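Local coordinates for transcription termination factor NusA (Planctomyces limnophilus, PDB 4MTN), which probably takes part in both termination and antitermination of transcription, binding the core RNA polymerase and nascent RNA, at residues A38-G43 with L77-A82; L276-V281 with F351-V356; D323-A328 with G342-G347. All coordinates share one frame; numbering follows the deposited sequence.

Contact 1 (A38-G43 with L77-A82); sequences ARKHFG and LGRISA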
ATOM      1  N   ALA A  38      17.028 -20.182 -34.280  1.00 60.76           N
ATOM      2  CA  ALA A  38      18.332 -19.783 -34.791  1.00 61.44           C
ATOM      3  C   ALA A  38      19.413 -19.983 -33.734  1.00 63.74           C
ATOM      4  O   ALA A  38      20.552 -20.320 -34.059  1.00 68.73           O
ATOM      5  CB  ALA A  38      18.301 -18.336 -35.255  1.00 63.09           C
ATOM      6  N   ARG A  39      19.051 -19.773 -32.470  1.00 64.12           N
ATOM      7  CA  ARG A  39      19.983 -19.962 -31.363  1.00 65.42           C
ATOM      8  C   ARG A  39      20.412 -21.418 -31.241  1.00 67.99           C
ATOM      9  O   ARG A  39      21.581 -21.712 -30.995  1.00 69.47           O
ATOM     10  CB  ARG A  39      19.365 -19.499 -30.043  1.00 67.25           C
ATOM     11  CG  ARG A  39      19.354 -17.996 -29.831  1.00 74.25           C
ATOM     12  CD  ARG A  39      19.107 -17.668 -28.365  1.00 82.90           C
ATOM     13  NE  ARG A  39      18.916 -16.239 -28.134  1.00 90.47           N
ATOM     14  CZ  ARG A  39      17.733 -15.664 -27.947  1.00 92.68           C
ATOM     15  NH1 ARG A  39      16.625 -16.395 -27.963  1.00 92.19           N
ATOM     16  NH2 ARG A  39      17.655 -14.356 -27.739  1.00 94.40           N
ATOM     17  N   LYS A  40      19.459 -22.329 -31.411  1.00 67.07           N
ATOM     18  CA  LYS A  40      19.735 -23.752 -31.271  1.00 73.72           C
ATOM     19  C   LYS A  40      20.612 -24.259 -32.411  1.00 73.87           C
ATOM     20  O   LYS A  40      21.493 -25.093 -32.204  1.00 76.20           O
ATOM     21  CB  LYS A  40      18.429 -24.550 -31.216  1.00 77.54           C
ATOM     22  CG  LYS A  40      18.599 -25.974 -30.710  1.00 83.50           C
ATOM     23  CD  LYS A  40      17.276 -26.725 -30.696  1.00 88.52           C
ATOM     24  CE  LYS A  40      16.764 -26.968 -32.105  1.00 91.26           C
ATOM     25  NZ  LYS A  40      15.523 -27.793 -32.109  1.00 94.46           N
ATOM     26  N   HIS A  41      20.366 -23.753 -33.616  1.00 70.97           N
ATOM     27  CA  HIS A  41      21.124 -24.177 -34.788  1.00 69.89           C
ATOM     28  C   HIS A  41      22.545 -23.616 -34.801  1.00 68.24           C
ATOM     29  O   HIS A  41      23.513 -24.364 -34.935  1.00 70.44           O
ATOM     30  CB  HIS A  41      20.391 -23.761 -36.066  1.00 69.80           C
ATOM     31  CG  HIS A  41      21.103 -24.152 -37.324  1.00 74.24           C
ATOM     32  ND1 HIS A  41      21.976 -23.310 -37.978  1.00 75.50           N
ATOM     33  CD2 HIS A  41      21.070 -25.297 -38.047  1.00 76.26           C
ATOM     34  CE1 HIS A  41      22.450 -23.920 -39.052  1.00 77.53           C
ATOM     35  NE2 HIS A  41      21.917 -25.125 -39.115  1.00 77.22           N
ATOM     36  N   PHE A  42      22.665 -22.299 -34.657  1.00 65.66           N
ATOM     37  CA  PHE A  42      23.961 -21.631 -34.759  1.00 67.96           C
ATOM     38  C   PHE A  42      24.771 -21.684 -33.466  1.00 68.78           C
ATOM     39  O   PHE A  42      25.992 -21.526 -33.486  1.00 71.38           O
ATOM     40  CB  PHE A  42      23.769 -20.173 -35.184  1.00 67.05           C
ATOM     41  CG  PHE A  42      23.365 -20.008 -36.621  1.00 67.83           C
ATOM     42  CD1 PHE A  42      22.028 -19.977 -36.980  1.00 68.16           C
ATOM     43  CD2 PHE A  42      24.323 -19.887 -37.615  1.00 72.12           C
ATOM     44  CE1 PHE A  42      21.653 -19.826 -38.303  1.00 69.88           C
ATOM     45  CE2 PHE A  42      23.956 -19.736 -38.939  1.00 74.17           C
ATOM     46  CZ  PHE A  42      22.619 -19.706 -39.283  1.00 72.43           C
ATOM     47  N   GLY A  43      24.096 -21.909 -32.345  1.00 67.92           N
ATOM     48  CA  GLY A  43      24.763 -21.934 -31.056  1.00 73.37           C
ATOM     49  C   GLY A  43      24.674 -20.598 -30.342  1.00 78.17           C
ATOM     50  O   GLY A  43      24.097 -19.645 -30.865  1.00 75.27           O
ATOM     51  N   LEU A  77      12.791 -21.732 -40.922  1.00107.81           N
ATOM     52  CA  LEU A  77      11.403 -21.332 -41.127  1.00109.99           C
ATOM     53  C   LEU A  77      10.468 -22.538 -41.210  1.00114.51           C
ATOM     54  O   LEU A  77       9.295 -22.450 -40.849  1.00114.30           O
ATOM     55  CB  LEU A  77      11.274 -20.485 -42.394  1.00111.35           C
ATOM     56  CG  LEU A  77      12.066 -19.176 -42.420  1.00112.18           C
ATOM     57  CD1 LEU A  77      11.818 -18.418 -43.716  1.00114.04           C
ATOM     58  CD2 LEU A  77      11.722 -18.315 -41.215  1.00110.47           C
ATOM     59  N   GLY A  78      10.995 -23.660 -41.689  1.00113.42           N
ATOM     60  CA  GLY A  78      10.209 -24.874 -41.812  1.00112.68           C
ATOM     61  C   GLY A  78      10.206 -25.691 -40.534  1.00109.46           C
ATOM     62  O   GLY A  78       9.423 -26.628 -40.386  1.00110.79           O
ATOM     63  N   ARG A  79      11.089 -25.330 -39.608  1.00105.03           N
ATOM     64  CA  ARG A  79      11.203 -26.032 -38.335  1.00103.57           C
ATOM     65  C   ARG A  79      10.321 -25.367 -37.281  1.00100.41           C
ATOM     66  O   ARG A  79      10.233 -25.825 -36.143  1.00 98.20           O
ATOM     67  CB  ARG A  79      12.663 -26.063 -37.873  1.00105.95           C
ATOM     68  CG  ARG A  79      12.999 -27.176 -36.894  1.00110.70           C
ATOM     69  CD  ARG A  79      14.501 -27.276 -36.677  1.00114.18           C
ATOM     70  NE  ARG A  79      15.062 -26.043 -36.131  1.00114.30           N
ATOM     71  CZ  ARG A  79      16.354 -25.855 -35.881  1.00115.95           C
ATOM     72  NH1 ARG A  79      17.229 -26.821 -36.130  1.00118.76           N
ATOM     73  NH2 ARG A  79      16.774 -24.700 -35.383  1.00113.73           N
ATOM     74  N   ILE A  80       9.664 -24.284 -37.681  1.00102.89           N
ATOM     75  CA  ILE A  80       8.812 -23.514 -36.784  1.00104.44           C
ATOM     76  C   ILE A  80       7.360 -23.569 -37.241  1.00110.72           C
ATOM     77  O   ILE A  80       6.491 -24.065 -36.524  1.00110.48           O
ATOM     78  CB  ILE A  80       9.263 -22.045 -36.698  1.00100.89           C
ATOM     79  N   SER A  81       7.113 -23.043 -38.439  1.00119.28           N
ATOM     80  CA  SER A  81       5.775 -22.988 -39.025  1.00123.68           C
ATOM     81  C   SER A  81       5.094 -24.354 -39.067  1.00127.35           C
ATOM     82  O   SER A  81       3.871 -24.450 -38.968  1.00130.18           O
ATOM     83  CB  SER A  81       5.845 -22.404 -40.438  1.00123.54           C
ATOM     84  N   ALA A  82       5.891 -25.407 -39.216  1.00129.18           N
ATOM     85  CA  ALA A  82       5.365 -26.765 -39.204  1.00131.21           C
ATOM     86  C   ALA A  82       4.908 -27.149 -37.800  1.00129.91           C
ATOM     87  O   ALA A  82       5.518 -26.748 -36.808  1.00129.26           O
ATOM     88  CB  ALA A  82       6.407 -27.741 -39.712  1.00132.64           C
TER
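R79 reaches across to the last turn of helix 23-42 and lays its guanidinium against K40 and H41. The methylene CE of K40 sits over one face of that group, toward its rim, with R79 CZ 4.0 Å away. From the neighbouring position on the helix, CB of H41 approaches obliquely and comes within 3.8 Å of R79 NH2. No hydrogen bond joins the two segments, and the touching atoms of K40 and H41 are carbons. R79 reaches the helix with CG anti to its backbone N (chi1 -158°), and the chain bends only later, at chi3, which turns the flat end onto the helix; its side chain also touches A37. Behind this surface contact, A38 and F42 pack on I76 of helix 70-78 and on I48 of strand 48-52. K40 NZ stands 4.4 Å from R79 NE, two like charges with no acid between them in the two segments. The contact therefore rests on van der Waals packing of aliphatic carbon against a guanidinium, and the close charges would probably weaken it, though solvent at this exposed site should screen them.

Contact 2 (L276-V281 with F351-V356); sequences LGRVLV and FEDLSV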
ATOM      1  N   LEU A 276      10.639   8.994  21.033  1.00 63.29           N
ATOM      2  CA  LEU A 276       9.704   7.884  20.898  1.00 58.89           C
ATOM      3  C   LEU A 276       8.909   7.980  19.602  1.00 55.46           C
ATOM      4  O   LEU A 276       8.110   7.095  19.290  1.00 51.48           O
ATOM      5  CB  LEU A 276       8.750   7.834  22.092  1.00 59.74           C
ATOM      6  CG  LEU A 276       9.289   7.174  23.359  1.00 61.52           C
ATOM      7  CD1 LEU A 276       8.295   7.316  24.497  1.00 62.17           C
ATOM      8  CD2 LEU A 276       9.600   5.709  23.094  1.00 61.32           C
ATOM      9  N   GLY A 277       9.139   9.052  18.847  1.00 56.88           N
ATOM     10  CA  GLY A 277       8.383   9.312  17.634  1.00 61.16           C
ATOM     11  C   GLY A 277       6.907   9.427  17.956  1.00 65.25           C
ATOM     12  O   GLY A 277       6.053   8.949  17.208  1.00 61.36           O
ATOM     13  N   ARG A 278       6.613  10.070  19.081  1.00 72.17           N
ATOM     14  CA  ARG A 278       5.264  10.094  19.627  1.00 74.16           C
ATOM     15  C   ARG A 278       4.784  11.510  19.927  1.00 77.66           C
ATOM     16  O   ARG A 278       5.515  12.316  20.500  1.00 83.46           O
ATOM     17  CB  ARG A 278       5.207   9.242  20.898  1.00 76.55           C
ATOM     18  CG  ARG A 278       3.929   9.383  21.705  1.00 81.22           C
ATOM     19  CD  ARG A 278       4.066   8.712  23.061  1.00 86.32           C
ATOM     20  NE  ARG A 278       4.433   7.305  22.940  1.00 88.28           N
ATOM     21  CZ  ARG A 278       4.801   6.539  23.962  1.00 90.58           C
ATOM     22  NH1 ARG A 278       4.856   7.046  25.187  1.00 92.51           N
ATOM     23  NH2 ARG A 278       5.119   5.268  23.761  1.00 89.98           N
ATOM     24  N   VAL A 279       3.552  11.809  19.527  1.00 72.69           N
ATOM     25  CA  VAL A 279       2.917  13.067  19.897  1.00 69.97           C
ATOM     26  C   VAL A 279       1.985  12.833  21.079  1.00 69.61           C
ATOM     27  O   VAL A 279       1.074  12.007  21.008  1.00 70.39           O
ATOM     28  CB  VAL A 279       2.122  13.682  18.727  1.00 65.98           C
ATOM     29  CG1 VAL A 279       1.278  14.851  19.213  1.00 65.06           C
ATOM     30  CG2 VAL A 279       3.063  14.125  17.621  1.00 64.08           C
ATOM     31  N   LEU A 280       2.220  13.554  22.169  1.00 70.68           N
ATOM     32  CA  LEU A 280       1.399  13.407  23.363  1.00 75.58           C
ATOM     33  C   LEU A 280       0.271  14.434  23.370  1.00 76.57           C
ATOM     34  O   LEU A 280       0.510  15.636  23.482  1.00 79.05           O
ATOM     35  CB  LEU A 280       2.257  13.547  24.622  1.00 79.48           C
ATOM     36  CG  LEU A 280       1.611  13.121  25.939  1.00 81.91           C
ATOM     37  CD1 LEU A 280       1.172  11.666  25.872  1.00 83.22           C
ATOM     38  CD2 LEU A 280       2.572  13.340  27.096  1.00 83.06           C
ATOM     39  N   VAL A 281      -0.961  13.948  23.252  1.00 72.58           N
ATOM     40  CA  VAL A 281      -2.126  14.821  23.173  1.00 71.23           C
ATOM     41  C   VAL A 281      -2.921  14.822  24.476  1.00 71.37           C
ATOM     42  O   VAL A 281      -3.398  13.779  24.925  1.00 70.79           O
ATOM     43  CB  VAL A 281      -3.052  14.407  22.012  1.00 69.10           C
ATOM     44  CG1 VAL A 281      -4.378  15.145  22.094  1.00 70.23           C
ATOM     45  CG2 VAL A 281      -2.372  14.666  20.676  1.00 67.54           C
ATOM     46  N   PHE A 351       7.702   0.770  30.733  1.00 65.61           N
ATOM     47  CA  PHE A 351       8.938   0.041  30.473  1.00 64.23           C
ATOM     48  C   PHE A 351       9.035  -0.338  29.002  1.00 62.75           C
ATOM     49  O   PHE A 351      10.121  -0.614  28.492  1.00 62.11           O
ATOM     50  CB  PHE A 351       9.028  -1.208  31.352  1.00 50.57           C
ATOM     51  CG  PHE A 351       9.379  -0.917  32.784  1.00 55.68           C
ATOM     52  CD1 PHE A 351      10.702  -0.771  33.171  1.00 51.60           C
ATOM     53  CD2 PHE A 351       8.389  -0.785  33.743  1.00 58.70           C
ATOM     54  CE1 PHE A 351      11.030  -0.500  34.485  1.00 52.47           C
ATOM     55  CE2 PHE A 351       8.711  -0.514  35.060  1.00 60.69           C
ATOM     56  CZ  PHE A 351      10.033  -0.372  35.432  1.00 53.25           C
ATOM     57  N   GLU A 352       7.891  -0.349  28.326  1.00 65.32           N
ATOM     58  CA  GLU A 352       7.846  -0.596  26.890  1.00 66.63           C
ATOM     59  C   GLU A 352       8.569   0.517  26.143  1.00 61.87           C
ATOM     60  O   GLU A 352       9.307   0.264  25.192  1.00 60.08           O
ATOM     61  CB  GLU A 352       6.399  -0.706  26.401  1.00 74.54           C
ATOM     62  CG  GLU A 352       5.699  -2.010  26.760  1.00 84.55           C
ATOM     63  CD  GLU A 352       5.294  -2.090  28.223  1.00 94.77           C
ATOM     64  OE1 GLU A 352       5.457  -1.088  28.950  1.00 97.13           O
ATOM     65  OE2 GLU A 352       4.810  -3.161  28.646  1.00 97.19           O
ATOM     66  N   ASP A 353       8.353   1.750  26.589  1.00 61.34           N
ATOM     67  CA  ASP A 353       8.971   2.914  25.970  1.00 60.85           C
ATOM     68  C   ASP A 353      10.476   2.924  26.202  1.00 58.98           C
ATOM     69  O   ASP A 353      11.243   3.369  25.349  1.00 59.69           O
ATOM     70  CB  ASP A 353       8.350   4.204  26.512  1.00 65.12           C
ATOM     71  CG  ASP A 353       6.839   4.217  26.400  1.00 66.72           C
ATOM     72  OD1 ASP A 353       6.301   3.548  25.492  1.00 68.00           O
ATOM     73  OD2 ASP A 353       6.187   4.897  27.220  1.00 67.73           O
ATOM     74  N   LEU A 354      10.892   2.435  27.364  1.00 59.15           N
ATOM     75  CA  LEU A 354      12.303   2.415  27.717  1.00 57.63           C
ATOM     76  C   LEU A 354      13.045   1.313  26.968  1.00 56.34           C
ATOM     77  O   LEU A 354      14.213   1.468  26.619  1.00 53.93           O
ATOM     78  CB  LEU A 354      12.475   2.237  29.227  1.00 50.82           C
ATOM     79  CG  LEU A 354      13.909   2.294  29.758  1.00 51.44           C
ATOM     80  CD1 LEU A 354      14.605   3.561  29.285  1.00 58.68           C
ATOM     81  CD2 LEU A 354      13.922   2.206  31.275  1.00 52.10           C
ATOM     82  N   SER A 355      12.357   0.203  26.720  1.00 58.43           N
ATOM     83  CA  SER A 355      12.972  -0.939  26.052  1.00 60.43           C
ATOM     84  C   SER A 355      13.241  -0.648  24.581  1.00 65.57           C
ATOM     85  O   SER A 355      14.161  -1.210  23.987  1.00 69.05           O
ATOM     86  CB  SER A 355      12.085  -2.180  26.187  1.00 59.18           C
ATOM     87  OG  SER A 355      10.808  -1.960  25.615  1.00 62.39           O
ATOM     88  N   VAL A 356      12.434   0.232  23.997  1.00 66.32           N
ATOM     89  CA  VAL A 356      12.569   0.573  22.585  1.00 67.89           C
ATOM     90  C   VAL A 356      13.439   1.811  22.375  1.00 68.18           C
ATOM     91  O   VAL A 356      13.581   2.288  21.249  1.00 69.25           O
ATOM     92  CB  VAL A 356      11.195   0.806  21.926  1.00 69.47           C
ATOM     93  CG1 VAL A 356      10.319  -0.428  22.076  1.00 70.05           C
ATOM     94  CG2 VAL A 356      10.515   2.027  22.524  1.00 69.22           C
TER
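R278 and D353 meet as a salt bridge with two N-H groups facing two carboxylate oxygens, yet the groups are far from coplanar: guanidinium and carboxylate planes stand 70° apart. NH2 of R278 gives the stronger bond, 2.7 Å to D353 OD1, and this oxygen lies at the guanidinium edge, almost in its plane. Seen from the acid, the same donor comes from well above the carboxylate plane. The second bond, R278 NH1 to D353 OD2, is weak at 3.2 Å. R278 leaves the strand extended (chi1 169°) and bends at chi3, bringing its end round to the helix. L276 lies beside the ion pair. Its CD1 covers one face of the guanidinium near the rim and also packs on D353 CB at 3.7 Å, so one methyl shields the arginine and the foot of the acid together. The other branch, CD2, touches D353 O at 3.6 Å and meets V356 CG2 at 3.8 Å, the two side chains crossing at about a right angle. D353 OD2 additionally accepts a hydrogen bond from S350 N, which ties the carboxylate to the backbone just before F351, while R278 NE has a long, weak ion pair with D309. L276 and G277 lie in the turn between strands 269-273 and 278-282, where G277 and R278 form a G1 beta bulge opposite C273. The contact thus joins this hairpin, whose second strand also pairs with strand 309-313, to the short helix 351-355, which packs on helices 316-330 and 370-399.

Contact 3 (D323-A328 with G342-G347); sequences DQAVVA and GLVSQG
Helices 316-330 and 337-345 follow each other in the chain, the second within the helix-hairpin-helix family region, and V344 is the residue that joins them here. Its CG2 methyl points at the first helix and touches two successive residues: CB of A325 at 3.6 Å and CG2 of V326 at 3.7 Å. A chi1 of 179° turns this branch of V344, rather than CG1, onto both partners. V326 has nearly the same rotamer and crosses V344 at about a right angle, so the two valines meet through single methyls. The small A325 lets the backbones come close, its CA lying 6.5 Å from CA of V344. No hydrogen bond links the segments; the contact is purely apolar. V344 also packs on L322 and Y329, which extends its seat along the same helix in both directions. Its neighbour L343 turns to other partners, among them L354, L362 and M365 of the following helices. Helix 337-345 closes in a Schellman motif: G347 takes positive phi, and its N bonds to V344 O at 3.2 Å, so the residue that makes the contact also helps end the helix. S345 OG bonds back to G342 O within the last turn. The contact is thus one of consecutive helices packed through small apolar side chains, the second of them in the region assigned to the helix-hairpin-helix family.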
ATOM      1  N   ASP A 323       4.843  10.641  37.892  1.00 87.97           N
ATOM      2  CA  ASP A 323       5.300  10.291  39.233  1.00 90.13           C
ATOM      3  C   ASP A 323       5.663   8.814  39.342  1.00 85.77           C
ATOM      4  O   ASP A 323       6.682   8.459  39.933  1.00 84.75           O
ATOM      5  CB  ASP A 323       4.229  10.639  40.271  1.00 96.63           C
ATOM      6  CG  ASP A 323       4.016  12.133  40.413  1.00101.02           C
ATOM      7  OD1 ASP A 323       5.000  12.892  40.287  1.00103.08           O
ATOM      8  OD2 ASP A 323       2.863  12.549  40.654  1.00102.63           O
ATOM      9  N   GLN A 324       4.823   7.959  38.770  1.00 83.03           N
ATOM     10  CA  GLN A 324       5.033   6.517  38.840  1.00 81.60           C
ATOM     11  C   GLN A 324       6.192   6.071  37.957  1.00 78.07           C
ATOM     12  O   GLN A 324       6.891   5.112  38.278  1.00 80.92           O
ATOM     13  CB  GLN A 324       3.757   5.772  38.444  1.00 83.69           C
ATOM     14  CG  GLN A 324       2.587   6.010  39.383  1.00 90.79           C
ATOM     15  CD  GLN A 324       1.326   5.298  38.934  1.00 93.37           C
ATOM     16  OE1 GLN A 324       1.350   4.498  37.999  1.00 94.46           O
ATOM     17  NE2 GLN A 324       0.214   5.588  39.600  1.00 93.80           N
ATOM     18  N   ALA A 325       6.393   6.772  36.845  1.00 72.72           N
ATOM     19  CA  ALA A 325       7.445   6.419  35.896  1.00 67.49           C
ATOM     20  C   ALA A 325       8.836   6.632  36.489  1.00 70.85           C
ATOM     21  O   ALA A 325       9.765   5.878  36.197  1.00 70.91           O
ATOM     22  CB  ALA A 325       7.289   7.219  34.614  1.00 60.25           C
ATOM     23  N   VAL A 326       8.976   7.658  37.324  1.00 70.93           N
ATOM     24  CA  VAL A 326      10.249   7.940  37.980  1.00 69.38           C
ATOM     25  C   VAL A 326      10.574   6.868  39.017  1.00 70.98           C
ATOM     26  O   VAL A 326      11.699   6.368  39.076  1.00 72.13           O
ATOM     27  CB  VAL A 326      10.242   9.322  38.663  1.00 67.01           C
ATOM     28  CG1 VAL A 326      11.549   9.557  39.404  1.00 65.00           C
ATOM     29  CG2 VAL A 326      10.006  10.418  37.638  1.00 63.05           C
ATOM     30  N   VAL A 327       9.582   6.517  39.829  1.00 69.74           N
ATOM     31  CA  VAL A 327       9.750   5.493  40.855  1.00 68.65           C
ATOM     32  C   VAL A 327      10.021   4.130  40.222  1.00 68.74           C
ATOM     33  O   VAL A 327      10.838   3.353  40.719  1.00 67.41           O
ATOM     34  CB  VAL A 327       8.507   5.399  41.765  1.00 67.26           C
ATOM     35  CG1 VAL A 327       8.718   4.360  42.857  1.00 63.15           C
ATOM     36  CG2 VAL A 327       8.195   6.755  42.375  1.00 64.88           C
ATOM     37  N   ALA A 328       9.339   3.851  39.116  1.00 67.56           N
ATOM     38  CA  ALA A 328       9.501   2.584  38.414  1.00 66.41           C
ATOM     39  C   ALA A 328      10.895   2.457  37.805  1.00 65.67           C
ATOM     40  O   ALA A 328      11.540   1.416  37.925  1.00 69.19           O
ATOM     41  CB  ALA A 328       8.438   2.437  37.335  1.00 56.37           C
ATOM     42  N   GLY A 342      15.003  12.372  33.748  1.00 78.13           N
ATOM     43  CA  GLY A 342      15.345  12.789  32.401  1.00 75.57           C
ATOM     44  C   GLY A 342      14.559  12.022  31.356  1.00 72.08           C
ATOM     45  O   GLY A 342      14.098  12.592  30.366  1.00 60.07           O
ATOM     46  N   LEU A 343      14.407  10.721  31.581  1.00 68.27           N
ATOM     47  CA  LEU A 343      13.648   9.862  30.678  1.00 66.25           C
ATOM     48  C   LEU A 343      12.176  10.256  30.655  1.00 64.31           C
ATOM     49  O   LEU A 343      11.569  10.364  29.590  1.00 56.67           O
ATOM     50  CB  LEU A 343      13.789   8.395  31.089  1.00 64.94           C
ATOM     51  CG  LEU A 343      15.166   7.754  30.912  1.00 64.59           C
ATOM     52  CD1 LEU A 343      15.224   6.421  31.639  1.00 61.81           C
ATOM     53  CD2 LEU A 343      15.484   7.575  29.436  1.00 55.30           C
ATOM     54  N   VAL A 344      11.613  10.469  31.841  1.00 71.88           N
ATOM     55  CA  VAL A 344      10.207  10.825  31.986  1.00 76.96           C
ATOM     56  C   VAL A 344       9.916  12.187  31.360  1.00 79.07           C
ATOM     57  O   VAL A 344       8.866  12.391  30.747  1.00 76.90           O
ATOM     58  CB  VAL A 344       9.787  10.837  33.470  1.00 81.12           C
ATOM     59  CG1 VAL A 344       8.329  11.224  33.616  1.00 83.04           C
ATOM     60  CG2 VAL A 344      10.038   9.478  34.095  1.00 81.31           C
ATOM     61  N   SER A 345      10.858  13.111  31.507  1.00 81.73           N
ATOM     62  CA  SER A 345      10.716  14.449  30.948  1.00 85.53           C
ATOM     63  C   SER A 345      10.738  14.422  29.422  1.00 81.98           C
ATOM     64  O   SER A 345      10.226  15.333  28.770  1.00 82.70           O
ATOM     65  CB  SER A 345      11.825  15.364  31.467  1.00 93.41           C
ATOM     66  OG  SER A 345      13.094  14.953  30.988  1.00100.84           O
ATOM     67  N   GLN A 346      11.335  13.376  28.862  1.00 77.20           N
ATOM     68  CA  GLN A 346      11.460  13.251  27.415  1.00 72.42           C
ATOM     69  C   GLN A 346      10.339  12.403  26.810  1.00 68.22           C
ATOM     70  O   GLN A 346      10.331  12.142  25.606  1.00 65.94           O
ATOM     71  CB  GLN A 346      12.822  12.662  27.050  1.00 74.66           C
ATOM     72  CG  GLN A 346      13.368  13.169  25.729  1.00 79.14           C
ATOM     73  CD  GLN A 346      13.762  14.633  25.784  1.00 86.19           C
ATOM     74  OE1 GLN A 346      14.074  15.164  26.851  1.00 88.94           O
ATOM     75  NE2 GLN A 346      13.748  15.292  24.632  1.00 88.08           N
ATOM     76  N   GLY A 347       9.400  11.972  27.647  1.00 66.79           N
ATOM     77  CA  GLY A 347       8.229  11.258  27.167  1.00 66.50           C
ATOM     78  C   GLY A 347       8.199   9.766  27.441  1.00 68.35           C
ATOM     79  O   GLY A 347       7.263   9.076  27.033  1.00 66.13           O
TER

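Contact 1 stands apart at the surface of the N-terminal region, its centre 67 Å from that of contact 2 and 78 Å from that of contact 3, on the opposite side of the chain's centre. Contacts 2 and 3 are neighbours with centres 11 Å apart, and they touch: L354 of one packs on L343 of the other, and L276 on the backbone of G347. Contact 3 pairs helices 316-330 and 337-345, and contact 2 uses helix 351-355, the next helix in the chain. Contact 3 is buried and wholly apolar; contact 2, partly buried, adds a salt bridge where a beta hairpin meets a helix. Contact 1 sets two like charges close together at an exposed position.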